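Local coordinates for chicken beta-microseminoprotein-like 3 (PDB 6RWC), which is of unknown function but belongs to the small, disulfide-rich beta-microseminoprotein (PSP-94) family and is found in chicken egg white, at residues Ser44-Pro49 against Cys66-Val71. Residues are numbered along the deposited sequence; the frame is centred on the assembly and turned at random.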
loop_
_atom_site.group_PDB
_atom_site.type_symbol
_atom_site.label_atom_id
_atom_site.label_comp_id
_atom_site.label_asym_id
_atom_site.label_seq_id
_atom_site.Cartn_x
_atom_site.Cartn_y
_atom_site.Cartn_z
ATOM N N SER A 44 3.766 2.346 1.649
ATOM C CA SER A 44 3.018 1.740 0.556
ATOM C C SER A 44 2.543 0.345 0.946
ATOM O O SER A 44 3.303 -0.445 1.514
ATOM C CB SER A 44 3.883 1.672 -0.701
ATOM O OG SER A 44 3.214 0.978 -1.739
ATOM N N LEU A 45 1.281 0.045 0.640
ATOM C CA LEU A 45 0.706 -1.258 0.946
ATOM C C LEU A 45 0.873 -2.266 -0.182
ATOM O O LEU A 45 0.747 -3.471 0.059
ATOM C CB LEU A 45 -0.786 -1.119 1.270
ATOM C CG LEU A 45 -1.191 -0.340 2.522
ATOM C CD1 LEU A 45 -2.702 -0.185 2.575
ATOM C CD2 LEU A 45 -0.678 -1.029 3.776
ATOM N N VAL A 46 1.157 -1.808 -1.397
ATOM C CA VAL A 46 1.188 -2.673 -2.572
ATOM C C VAL A 46 2.562 -3.330 -2.661
ATOM O O VAL A 46 3.568 -2.658 -2.904
ATOM C CB VAL A 46 0.864 -1.889 -3.848
ATOM C CG1 VAL A 46 0.894 -2.806 -5.060
ATOM C CG2 VAL A 46 -0.494 -1.215 -3.722
ATOM N N SER A 47 2.602 -4.647 -2.466
ATOM C CA SER A 47 3.823 -5.410 -2.683
ATOM C C SER A 47 3.938 -5.798 -4.152
ATOM O O SER A 47 2.972 -6.274 -4.758
ATOM C CB SER A 47 3.840 -6.660 -1.802
ATOM O OG SER A 47 5.000 -7.435 -2.050
ATOM N N ILE A 48 5.121 -5.598 -4.720
ATOM C CA ILE A 48 5.377 -5.901 -6.126
ATOM C C ILE A 48 5.827 -7.357 -6.219
ATOM O O ILE A 48 6.843 -7.716 -5.607
ATOM C CB ILE A 48 6.437 -4.963 -6.715
ATOM C CG1 ILE A 48 5.959 -3.512 -6.642
ATOM C CG2 ILE A 48 6.746 -5.355 -8.148
ATOM C CD1 ILE A 48 4.659 -3.271 -7.366
ATOM N N PRO A 49 5.109 -8.213 -6.949
ATOM C CA PRO A 49 5.566 -9.600 -7.110
ATOM C C PRO A 49 6.887 -9.650 -7.864
ATOM O O PRO A 49 7.024 -9.087 -8.952
ATOM C CB PRO A 49 4.431 -10.258 -7.903
ATOM C CG PRO A 49 3.747 -9.128 -8.597
ATOM C CD PRO A 49 3.850 -7.956 -7.666
ATOM N N CYS A 66 -5.461 -3.594 -1.934
ATOM C CA CYS A 66 -4.180 -2.959 -2.244
ATOM C C CYS A 66 -3.101 -4.005 -2.522
ATOM O O CYS A 66 -1.992 -3.958 -1.984
ATOM C CB CYS A 66 -3.759 -2.008 -1.121
ATOM S SG CYS A 66 -4.707 -0.467 -1.082
ATOM N N SER A 67 -3.437 -4.958 -3.386
ATOM C CA SER A 67 -2.591 -6.118 -3.617
ATOM C C SER A 67 -2.545 -6.432 -5.102
ATOM O O SER A 67 -3.432 -6.050 -5.869
ATOM C CB SER A 67 -3.099 -7.342 -2.843
ATOM O OG SER A 67 -4.401 -7.702 -3.272
ATOM N N ILE A 68 -1.492 -7.139 -5.498
ATOM C CA ILE A 68 -1.325 -7.644 -6.855
ATOM C C ILE A 68 -1.283 -9.159 -6.759
ATOM O O ILE A 68 -0.339 -9.727 -6.194
ATOM C CB ILE A 68 -0.058 -7.099 -7.526
ATOM C CG1 ILE A 68 -0.179 -5.591 -7.741
ATOM C CG2 ILE A 68 0.182 -7.806 -8.851
ATOM C CD1 ILE A 68 1.080 -4.957 -8.280
ATOM N N ARG A 69 -2.302 -9.816 -7.299
ATOM C CA ARG A 69 -2.385 -11.269 -7.295
ATOM C C ARG A 69 -2.010 -11.793 -8.675
ATOM O O ARG A 69 -2.625 -11.411 -9.675
ATOM C CB ARG A 69 -3.788 -11.730 -6.900
ATOM C CG ARG A 69 -3.987 -13.240 -6.927
ATOM C CD ARG A 69 -5.245 -13.642 -6.162
ATOM N NE ARG A 69 -5.855 -14.855 -6.700
ATOM C CZ ARG A 69 -6.860 -14.858 -7.571
ATOM N NH1 ARG A 69 -7.369 -13.711 -7.999
ATOM N NH2 ARG A 69 -7.358 -16.006 -8.010
ATOM N N VAL A 70 -1.008 -12.663 -8.720
ATOM C CA VAL A 70 -0.496 -13.210 -9.971
ATOM C C VAL A 70 -1.309 -14.447 -10.344
ATOM O O VAL A 70 -1.352 -15.426 -9.592
ATOM C CB VAL A 70 0.999 -13.542 -9.853
ATOM C CG1 VAL A 70 1.499 -14.193 -11.123
ATOM C CG2 VAL A 70 1.796 -12.278 -9.547
ATOM N N VAL A 71 -1.949 -14.404 -11.513
ATOM C CA VAL A 71 -2.853 -15.455 -11.958
ATOM C C VAL A 71 -2.475 -15.865 -13.375
ATOM O O VAL A 71 -1.723 -15.180 -14.067
ATOM C CB VAL A 71 -4.328 -15.012 -11.904
ATOM C CG1 VAL A 71 -4.712 -14.615 -10.483
ATOM C CG2 VAL A 71 -4.566 -13.866 -12.881
HETATM O O HOH W 1 0.482 -7.276 -3.459
#
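Ile-68 of strand 67-72 packs against Val-46, Ile-48 and Pro-49 of the run 44-49, the linker that leaves the four-stranded sheet and runs beside the hairpin of strands 57-62 and 67-72, residues 45-49 heading within 9° of 66-70. Ile-68 CB already lies 4.0 Å from Pro-49 CD. The CG2 branch, anti to the backbone N, meets the same ring across its CG and CD, Ile-68 CG2 lying 3.8 Å from Pro-49 CG. The other branch turns to the linker's valine: Ile-68 CG1 sits 4.0 Å from Val-46 CG1, and the two side chains cross at about a right angle. At the tip, Ile-68 CD1 touches Val-46 CG1 and Ile-48 CD1, the latter from a side chain lying alongside and pointing the same way. An alanine in place of Ile-68 would probably leave Val-46 CG1 and Ile-48 CD1 without this partner and open a gap beside the Pro-49 ring. Farther along, Val-70 CG2 packs on Pro-49 CB at 3.7 Å. At the other end Cys-66, whose disulfide to Cys-30 ties the two sheets together, sets CB against Leu-45 CB, while Cys-66 O receives a CA-H contact from Val-46 CA (3.5 Å). A water donates to Ser-47 O and accepts from Ile-68 N (2.8 Å). Between the segments the contact is thus mostly apolar, without the hydrogen-bond ladder of a third strand.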